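PDB 3AG7: J domain-containing protein required for chloroplast accumulation response 1 from Arabidopsis thaliana, which is required for chloroplast photorelocation movement, modulating chloroplast actin filaments and relying on the co-chaperone activity of the J domain described here. Local coordinates for residues K14-W18 with T32-I36; I26-S31 with M51-V57; Y35-S39 with Q82-A86. Where two conformers were deposited one is given. Residues are numbered along the deposited sequence.

How the contacts relate
Contacts 1 and 3 lie close to the centre of this J domain, about 9 Å apart between centres, and share Y35 and I36: I36 packs on one face of the W18 ring in one and reaches M85 of helix 80-100 in the other. Contact 2 sits further out, about 16 Å from contact 1 and about 20 Å from contact 3, and joins helix 26-30 to the start of helix 54-68. All three are partly buried. Contact 1 mixes an indole hydrogen bond with CH-pi packing and water bridges, contact 2 sets arginine hydrogen bonds to carbonyls beside apolar packing of M51 and V57, and contact 3 has no hydrogen bond across it.

Contact 1: residues K14-W18 with T32-I36; sequences KIRKW and TLQYI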
loop_
_atom_site.group_PDB
_atom_site.type_symbol
_atom_site.label_atom_id
_atom_site.label_comp_id
_atom_site.label_asym_id
_atom_site.label_seq_id
_atom_site.Cartn_x
_atom_site.Cartn_y
_atom_site.Cartn_z
ATOM N N LYS A 14 1.678 -1.799 13.134
ATOM C CA LYS A 14 0.743 -2.498 12.260
ATOM C C LYS A 14 1.324 -2.664 10.876
ATOM O O LYS A 14 1.165 -3.715 10.258
ATOM C CB LYS A 14 -0.638 -1.856 12.186
ATOM C CG LYS A 14 -1.634 -2.790 11.437
ATOM C CD LYS A 14 -3.021 -2.208 11.412
ATOM C CE LYS A 14 -4.066 -3.207 10.898
ATOM N NZ LYS A 14 -5.406 -2.538 10.868
ATOM N N ILE A 15 2.015 -1.639 10.393
ATOM C CA ILE A 15 2.602 -1.759 9.080
ATOM C C ILE A 15 3.705 -2.817 9.055
ATOM O O ILE A 15 3.788 -3.598 8.099
ATOM C CB ILE A 15 3.116 -0.420 8.561
ATOM C CG1 ILE A 15 1.910 0.503 8.331
ATOM C CG2 ILE A 15 3.867 -0.661 7.229
ATOM C CD1 ILE A 15 2.308 1.926 8.134
ATOM N N ARG A 16 4.490 -2.896 10.135
ATOM C CA ARG A 16 5.547 -3.936 10.250
ATOM C C ARG A 16 4.974 -5.345 10.241
ATOM O O ARG A 16 5.502 -6.224 9.548
ATOM C CB ARG A 16 6.405 -3.743 11.511
ATOM C CG ARG A 16 7.501 -2.692 11.366
ATOM C CD ARG A 16 8.373 -2.631 12.640
ATOM N NE ARG A 16 7.620 -2.660 13.903
ATOM C CZ ARG A 16 7.448 -1.598 14.698
ATOM N NH1 ARG A 16 7.955 -0.440 14.356
ATOM N NH2 ARG A 16 6.766 -1.694 15.822
ATOM N N LYS A 17 3.885 -5.555 10.975
ATOM C CA LYS A 17 3.263 -6.866 11.100
ATOM C C LYS A 17 2.651 -7.208 9.746
ATOM O O LYS A 17 2.847 -8.304 9.237
ATOM C CB LYS A 17 2.223 -6.884 12.227
ATOM C CG LYS A 17 1.278 -8.073 12.230
ATOM C CD LYS A 17 -0.030 -7.800 13.017
ATOM C CE LYS A 17 -0.847 -6.574 12.515
ATOM N NZ LYS A 17 -0.969 -6.344 11.011
ATOM N N TRP A 18 2.027 -6.217 9.116
ATOM C CA TRP A 18 1.392 -6.457 7.815
ATOM C C TRP A 18 2.403 -6.783 6.702
ATOM O O TRP A 18 2.174 -7.674 5.875
ATOM C CB TRP A 18 0.470 -5.305 7.455
ATOM C CG TRP A 18 -0.110 -5.426 6.042
ATOM C CD1 TRP A 18 -1.199 -6.156 5.661
ATOM C CD2 TRP A 18 0.358 -4.766 4.881
ATOM N NE1 TRP A 18 -1.398 -6.038 4.314
ATOM C CE2 TRP A 18 -0.453 -5.183 3.806
ATOM C CE3 TRP A 18 1.399 -3.869 4.635
ATOM C CZ2 TRP A 18 -0.266 -4.710 2.507
ATOM C CZ3 TRP A 18 1.609 -3.442 3.360
ATOM C CH2 TRP A 18 0.779 -3.853 2.310
ATOM N N THR A 32 -3.075 -8.067 -0.506
ATOM C CA THR A 32 -3.402 -7.952 0.926
ATOM C C THR A 32 -3.599 -6.500 1.426
ATOM O O THR A 32 -3.736 -6.277 2.632
ATOM C CB THR A 32 -2.337 -8.614 1.840
ATOM O OG1 THR A 32 -1.053 -7.960 1.684
ATOM C CG2 THR A 32 -2.247 -10.118 1.571
ATOM N N LEU A 33 -3.755 -5.547 0.507
ATOM C CA LEU A 33 -3.954 -4.148 0.915
ATOM C C LEU A 33 -5.185 -3.908 1.774
ATOM O O LEU A 33 -5.197 -2.972 2.565
ATOM C CB LEU A 33 -3.998 -3.207 -0.293
ATOM C CG LEU A 33 -2.638 -2.755 -0.836
ATOM C CD1 LEU A 33 -2.909 -1.962 -2.087
ATOM C CD2 LEU A 33 -1.876 -1.900 0.187
ATOM N N GLN A 34 -6.182 -4.782 1.667
ATOM C CA GLN A 34 -7.454 -4.616 2.387
ATOM C C GLN A 34 -7.249 -4.851 3.877
ATOM O O GLN A 34 -8.097 -4.488 4.697
ATOM C CB GLN A 34 -8.532 -5.553 1.805
ATOM C CG GLN A 34 -8.232 -7.027 1.944
ATOM C CD GLN A 34 -7.561 -7.621 0.705
ATOM O OE1 GLN A 34 -6.595 -7.070 0.167
ATOM N NE2 GLN A 34 -8.080 -8.774 0.249
ATOM N N TYR A 35 -6.089 -5.405 4.211
ATOM C CA TYR A 35 -5.762 -5.727 5.601
ATOM C C TYR A 35 -4.930 -4.624 6.251
ATOM O O TYR A 35 -4.630 -4.698 7.429
ATOM C CB TYR A 35 -5.049 -7.068 5.696
ATOM C CG TYR A 35 -5.950 -8.220 5.306
ATOM C CD1 TYR A 35 -6.993 -8.613 6.138
ATOM C CD2 TYR A 35 -5.786 -8.865 4.093
ATOM C CE1 TYR A 35 -7.838 -9.638 5.780
ATOM C CE2 TYR A 35 -6.630 -9.886 3.720
ATOM C CZ TYR A 35 -7.651 -10.270 4.562
ATOM O OH TYR A 35 -8.486 -11.307 4.195
ATOM N N ILE A 36 -4.559 -3.595 5.497
ATOM C CA ILE A 36 -3.789 -2.481 6.078
ATOM C C ILE A 36 -4.488 -1.136 5.835
ATOM O O ILE A 36 -4.435 -0.230 6.675
ATOM C CB ILE A 36 -2.292 -2.484 5.602
ATOM C CG1 ILE A 36 -1.411 -1.492 6.394
ATOM C CG2 ILE A 36 -2.154 -2.233 4.135
ATOM C CD1 ILE A 36 -1.264 -1.850 7.871
HETATM O O HOH W 1 -7.391 -4.050 9.333
HETATM O O HOH W 2 -2.947 -6.088 9.113
#
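K14-W18 is regular helix, part of helix 5-19, whereas T32-I36 leaves helix 26-30 as a turn with a short 3-10 segment at 33-35. The backbones come nearest at W18 and I36, whose CA atoms are 6.8 Å apart. Inside the turn, Y35 N bonds to T32 O at 3.0 Å.

W18 is the centre of the contact, with 118 Å² covered by the turn. With chi1 in t, its NE1 donates to T32 O at 2.9 Å, so that carbonyl serves both the indole and Y35 N. Over one ring face lies I36 CG2, 3.5 Å from the centroid of the six-membered ring of W18 and only 14° off its normal, a CH-pi contact. L33 CD2 is 3.9 Å from W18 CH2, and Y35 CB is 4.0 Å from W18 CD1. At its other end, I36 CD1 meets I15 CG1 at 4.0 Å and the aliphatic part of K14, at CG, at 3.7 Å. K22 adds a cation-pi contact to W18 and a hydrogen bond to T32 OG1, itself bonded to S28 O.

One water lies 2.8 Å from both Y35 O and K17 NZ; another accepts from K14 NZ at 2.9 Å, with a weak bond to Y35 O at 3.4 Å. The turn after helix 26-30 is thus packed on N-terminal helix 5-19 through W18 and I36, while I15 also touches M85, K88 and L92 of helix 80-100. The bond to T32 O satisfies the indole N-H, so the ring can be buried, and with I36 on its face sets its orientation.

Contact 2: residues I26-S31 with M51-V57; sequences IRSLLS and MIEGNAV
Build I26-S31 from a helical turn, with L30 N bonded to I26 O and S31 N to R27 O, both at 2.9 Å. M51-E53 leads into helix 54-68 with phi/psi of -139/47° at M51, -89/-61° at I52 and -77/160° at E53. E53 is at the N-cap position; its carbonyl accepts from V57 N at 3.2 Å and weakly from A56 N at 3.1 Å. The closest CA atoms across the two segments are R27 and M51, at 7.0 Å.

R27 is the main polar side chain. Its CA-to-CB bond points sideways, and the extended chain (chi1 m, chi2 and chi3 t, chi4 near 94°) then brings the guanidinium edge to two successive carbonyls: NE donates to M51 O at 2.8 Å and NH2 to I52 O at 2.9 Å, each with an N-H...O angle of 154°. Two backbone acceptors just ahead of the helix are thereby satisfied by one side chain. V57 CG2 rests over a face of the guanidinium, 3.6 Å from R27 NH2. The main-chain oxygen of R27 also accepts from S31 OG at 2.7 Å, with S31 chi1 in p.

Beside this polar layer the packing is apolar. M51, with chi1 p, chi2 t and chi3 p, runs its thioether along the helical turn: SD is 3.8 Å from R27 CB, while CE is 3.8 Å from L30 CB and 3.9 Å from S31 CB. V57 CG1 meets I26 CG2 at 3.7 Å.

R27 thus joins helix 26-30 to the M51-I52 backbone leading into helix 54-68, while F100 of helix 80-100 touches both I26 and V57.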
loop_
_atom_site.group_PDB
_atom_site.type_symbol
_atom_site.label_atom_id
_atom_site.label_comp_id
_atom_site.label_asym_id
_atom_site.label_seq_id
_atom_site.Cartn_x
_atom_site.Cartn_y
_atom_site.Cartn_z
ATOM N N ILE A 26 5.431 -7.541 -5.139
ATOM C CA ILE A 26 4.347 -6.584 -5.402
ATOM C C ILE A 26 3.000 -7.271 -5.269
ATOM O O ILE A 26 2.025 -6.670 -4.801
ATOM C CB ILE A 26 4.479 -5.893 -6.796
ATOM C CG1 ILE A 26 3.507 -4.709 -6.969
ATOM C CG2 ILE A 26 4.183 -6.901 -7.929
ATOM C CD1 ILE A 26 3.565 -3.632 -5.890
ATOM N N ARG A 27 2.931 -8.529 -5.680
ATOM C CA ARG A 27 1.660 -9.242 -5.561
ATOM C C ARG A 27 1.303 -9.525 -4.104
ATOM O O ARG A 27 0.122 -9.506 -3.714
ATOM C CB ARG A 27 1.739 -10.549 -6.333
ATOM C CG ARG A 27 1.810 -10.345 -7.817
ATOM C CD ARG A 27 1.997 -11.704 -8.478
ATOM N NE ARG A 27 2.075 -11.611 -9.940
ATOM C CZ ARG A 27 3.213 -11.517 -10.621
ATOM N NH1 ARG A 27 4.374 -11.370 -9.984
ATOM N NH2 ARG A 27 3.195 -11.498 -11.956
ATOM N N SER A 28 2.308 -9.834 -3.287
ATOM C CA SER A 28 2.038 -10.079 -1.846
ATOM C C SER A 28 1.419 -8.849 -1.165
ATOM O O SER A 28 0.493 -8.981 -0.338
ATOM C CB SER A 28 3.327 -10.455 -1.105
ATOM O OG SER A 28 3.831 -11.731 -1.515
ATOM N N LEU A 29 1.937 -7.676 -1.511
ATOM C CA LEU A 29 1.404 -6.401 -0.974
ATOM C C LEU A 29 0.050 -6.074 -1.594
ATOM O O LEU A 29 -0.908 -5.841 -0.868
ATOM C CB LEU A 29 2.365 -5.252 -1.237
ATOM C CG LEU A 29 3.769 -5.415 -0.629
ATOM C CD1 LEU A 29 4.676 -4.293 -1.150
ATOM C CD2 LEU A 29 3.745 -5.468 0.941
ATOM N N LEU A 30 -0.041 -6.100 -2.919
ATOM C CA LEU A 30 -1.312 -5.739 -3.602
ATOM C C LEU A 30 -2.511 -6.644 -3.205
ATOM O O LEU A 30 -3.627 -6.147 -3.008
ATOM C CB LEU A 30 -1.169 -5.740 -5.132
ATOM C CG LEU A 30 -0.256 -4.678 -5.758
ATOM C CD1 LEU A 30 -0.029 -4.993 -7.280
ATOM C CD2 LEU A 30 -0.845 -3.273 -5.523
ATOM N N SER A 31 -2.264 -7.942 -3.102
ATOM C CA SER A 31 -3.285 -8.937 -2.791
ATOM C C SER A 31 -3.755 -8.866 -1.316
ATOM O O SER A 31 -4.714 -9.563 -0.929
ATOM C CB SER A 31 -2.798 -10.366 -3.123
ATOM O OG SER A 31 -1.761 -10.740 -2.248
ATOM N N MET A 51 -4.048 -11.173 -10.668
ATOM C CA MET A 51 -2.831 -10.372 -10.844
ATOM C C MET A 51 -1.681 -11.271 -11.278
ATOM O O MET A 51 -0.576 -11.253 -10.696
ATOM C CB MET A 51 -2.504 -9.572 -9.563
ATOM C CG MET A 51 -2.300 -10.431 -8.316
ATOM S SD MET A 51 -1.829 -9.461 -6.854
ATOM C CE MET A 51 -3.307 -8.518 -6.568
ATOM N N ILE A 52 -1.980 -12.113 -12.269
ATOM C CA ILE A 52 -1.021 -13.118 -12.773
ATOM C C ILE A 52 -0.170 -12.500 -13.890
ATOM O O ILE A 52 1.064 -12.345 -13.746
ATOM C CB ILE A 52 -1.761 -14.387 -13.318
ATOM C CG1 ILE A 52 -2.520 -15.119 -12.180
ATOM C CG2 ILE A 52 -0.747 -15.320 -13.968
ATOM C CD1 ILE A 52 -1.619 -15.688 -11.056
ATOM N N GLU A 53 -0.823 -12.077 -14.974
ATOM C CA GLU A 53 -0.080 -11.565 -16.117
ATOM C C GLU A 53 0.396 -10.154 -15.841
ATOM O O GLU A 53 -0.152 -9.467 -14.963
ATOM C CB GLU A 53 -0.875 -11.633 -17.425
ATOM C CG GLU A 53 -1.960 -10.576 -17.608
ATOM C CD GLU A 53 -3.255 -10.929 -16.916
ATOM O OE1 GLU A 53 -4.263 -10.208 -17.157
ATOM O OE2 GLU A 53 -3.275 -11.921 -16.138
ATOM N N GLY A 54 1.409 -9.733 -16.589
ATOM C CA GLY A 54 2.005 -8.402 -16.407
ATOM C C GLY A 54 1.016 -7.242 -16.379
ATOM O O GLY A 54 1.071 -6.415 -15.456
ATOM N N ASN A 55 0.105 -7.155 -17.360
ATOM C CA ASN A 55 -0.786 -6.000 -17.371
ATOM C C ASN A 55 -1.742 -5.971 -16.194
ATOM O O ASN A 55 -2.147 -4.893 -15.787
ATOM C CB ASN A 55 -1.558 -5.783 -18.684
ATOM C CG ASN A 55 -2.548 -4.612 -18.587
ATOM O OD1 ASN A 55 -2.158 -3.468 -18.279
ATOM N ND2 ASN A 55 -3.850 -4.903 -18.785
ATOM N N ALA A 56 -2.080 -7.143 -15.640
ATOM C CA ALA A 56 -2.964 -7.214 -14.455
ATOM C C ALA A 56 -2.239 -6.658 -13.236
ATOM O O ALA A 56 -2.823 -5.910 -12.426
ATOM C CB ALA A 56 -3.390 -8.629 -14.205
ATOM N N VAL A 57 -0.955 -6.981 -13.133
ATOM C CA VAL A 57 -0.138 -6.437 -12.026
ATOM C C VAL A 57 -0.096 -4.917 -12.160
ATOM O O VAL A 57 -0.323 -4.199 -11.189
ATOM C CB VAL A 57 1.253 -7.036 -11.974
ATOM C CG1 VAL A 57 2.070 -6.360 -10.864
ATOM C CG2 VAL A 57 1.147 -8.566 -11.722
#

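Contact 3: residues Y35-S39 with Q82-A86; sequences YILWS and QKYMA
This contact is a Met-aromatic and CH-pi cluster in which a tryptophan from the linker between helices 26-30 and 54-68 lies against helix 80-100. I36 has phi/psi near -125/-31°, and L37 and W38 then extend (psi near 152° and 168°). Q82-A86 is plain helix. The CA atoms of L37 and A86, and those of W38 and Q82, are 8.2 Å apart.

W38 takes chi1 p with chi2 near 89°. Q82, with chi1 m and chi2 t, lies over one ring face: its CG is 4.0 Å from the centroid of the six-membered ring of W38, 6° off the normal. Q82 NE2 is 3.4 Å from W38 CD1 and from W38 NE1, but the two nitrogens are both donors and do not bond. M85, with chi1 -145° and chi3 96° both between wells and chi2 t, meets the ring edge: SD is 5.4 Å from that centroid and 81° off the normal, CE 3.5 Å from W38 CE3 and 2.9 Å from I36 O. A86 CB is 4.3 Å from W38 CH2.

L73 of helix 70-75 touches W38 and A86, L68 of helix 54-68 touches L37 and A86, and I36 continues to W18 on helix 5-19.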
loop_
_atom_site.group_PDB
_atom_site.type_symbol
_atom_site.label_atom_id
_atom_site.label_comp_id
_atom_site.label_asym_id
_atom_site.label_seq_id
_atom_site.Cartn_x
_atom_site.Cartn_y
_atom_site.Cartn_z
ATOM N N TYR A 35 -6.089 -5.405 4.211
ATOM C CA TYR A 35 -5.762 -5.727 5.601
ATOM C C TYR A 35 -4.930 -4.624 6.251
ATOM O O TYR A 35 -4.630 -4.698 7.429
ATOM C CB TYR A 35 -5.049 -7.068 5.696
ATOM C CG TYR A 35 -5.950 -8.220 5.306
ATOM C CD1 TYR A 35 -6.993 -8.613 6.138
ATOM C CD2 TYR A 35 -5.786 -8.865 4.093
ATOM C CE1 TYR A 35 -7.838 -9.638 5.780
ATOM C CE2 TYR A 35 -6.630 -9.886 3.720
ATOM C CZ TYR A 35 -7.651 -10.270 4.562
ATOM O OH TYR A 35 -8.486 -11.307 4.195
ATOM N N ILE A 36 -4.559 -3.595 5.497
ATOM C CA ILE A 36 -3.789 -2.481 6.078
ATOM C C ILE A 36 -4.488 -1.136 5.835
ATOM O O ILE A 36 -4.435 -0.230 6.675
ATOM C CB ILE A 36 -2.292 -2.484 5.602
ATOM C CG1 ILE A 36 -1.411 -1.492 6.394
ATOM C CG2 ILE A 36 -2.154 -2.233 4.135
ATOM C CD1 ILE A 36 -1.264 -1.850 7.871
ATOM N N LEU A 37 -5.212 -1.005 4.733
ATOM C CA LEU A 37 -5.854 0.282 4.490
ATOM C C LEU A 37 -7.107 0.513 5.342
ATOM O O LEU A 37 -7.810 -0.429 5.716
ATOM C CB LEU A 37 -6.195 0.419 3.011
ATOM C CG LEU A 37 -4.956 0.376 2.097
ATOM C CD1 LEU A 37 -5.384 0.554 0.703
ATOM C CD2 LEU A 37 -3.957 1.473 2.505
ATOM N N TRP A 38 -7.405 1.781 5.612
ATOM C CA TRP A 38 -8.614 2.150 6.352
ATOM C C TRP A 38 -9.897 1.979 5.540
ATOM O O TRP A 38 -9.851 1.864 4.310
ATOM C CB TRP A 38 -8.503 3.600 6.813
ATOM C CG TRP A 38 -8.235 4.541 5.708
ATOM C CD1 TRP A 38 -9.161 5.199 4.922
ATOM C CD2 TRP A 38 -6.956 4.904 5.204
ATOM N NE1 TRP A 38 -8.510 5.959 3.977
ATOM C CE2 TRP A 38 -7.159 5.825 4.158
ATOM C CE3 TRP A 38 -5.647 4.595 5.587
ATOM C CZ2 TRP A 38 -6.093 6.384 3.431
ATOM C CZ3 TRP A 38 -4.595 5.158 4.881
ATOM C CH2 TRP A 38 -4.821 6.066 3.837
ATOM N N SER A 39 -11.046 2.050 6.219
ATOM C CA SER A 39 -12.357 1.999 5.548
ATOM C C SER A 39 -12.569 3.065 4.472
ATOM O O SER A 39 -12.333 4.246 4.708
ATOM C CB SER A 39 -13.489 2.122 6.586
ATOM O OG SER A 39 -14.382 1.040 6.428
ATOM N N GLN A 82 -3.488 9.440 8.323
ATOM C CA GLN A 82 -3.718 8.676 7.096
ATOM C C GLN A 82 -2.534 8.870 6.137
ATOM O O GLN A 82 -2.037 7.909 5.540
ATOM C CB GLN A 82 -5.057 9.048 6.421
ATOM C CG GLN A 82 -6.264 8.411 7.160
ATOM C CD GLN A 82 -7.579 8.833 6.553
ATOM O OE1 GLN A 82 -7.662 9.906 5.981
ATOM N NE2 GLN A 82 -8.621 8.001 6.681
ATOM N N LYS A 83 -2.082 10.105 6.009
ATOM C CA LYS A 83 -0.970 10.419 5.134
ATOM C C LYS A 83 0.303 9.733 5.594
ATOM O O LYS A 83 1.075 9.218 4.784
ATOM C CB LYS A 83 -0.771 11.931 5.029
ATOM C CG LYS A 83 -1.866 12.518 4.124
ATOM C CD LYS A 83 -1.732 14.000 3.922
ATOM C CE LYS A 83 -2.256 14.778 5.100
ATOM N NZ LYS A 83 -2.342 16.200 4.677
ATOM N N TYR A 84 0.565 9.788 6.880
ATOM C CA TYR A 84 1.682 9.034 7.446
ATOM C C TYR A 84 1.628 7.529 7.129
ATOM O O TYR A 84 2.606 6.962 6.609
ATOM C CB TYR A 84 1.765 9.269 8.963
ATOM C CG TYR A 84 2.931 8.564 9.606
ATOM C CD1 TYR A 84 4.184 9.191 9.708
ATOM C CD2 TYR A 84 2.841 7.233 9.972
ATOM C CE1 TYR A 84 5.263 8.525 10.307
ATOM C CE2 TYR A 84 3.889 6.581 10.580
ATOM C CZ TYR A 84 5.109 7.210 10.718
ATOM O OH TYR A 84 6.178 6.517 11.261
ATOM N N MET A 85 0.484 6.881 7.368
ATOM C CA MET A 85 0.346 5.460 7.110
ATOM C C MET A 85 0.584 5.192 5.633
ATOM O O MET A 85 1.309 4.252 5.266
ATOM C CB MET A 85 -1.075 5.014 7.504
ATOM C CG MET A 85 -1.149 3.653 8.079
ATOM S SD MET A 85 -2.862 3.290 8.468
ATOM C CE MET A 85 -3.254 2.413 6.961
ATOM N N ALA A 86 -0.024 6.022 4.785
ATOM C CA ALA A 86 0.090 5.850 3.334
ATOM C C ALA A 86 1.545 5.982 2.881
ATOM O O ALA A 86 1.976 5.287 1.998
ATOM C CB ALA A 86 -0.760 6.870 2.610
#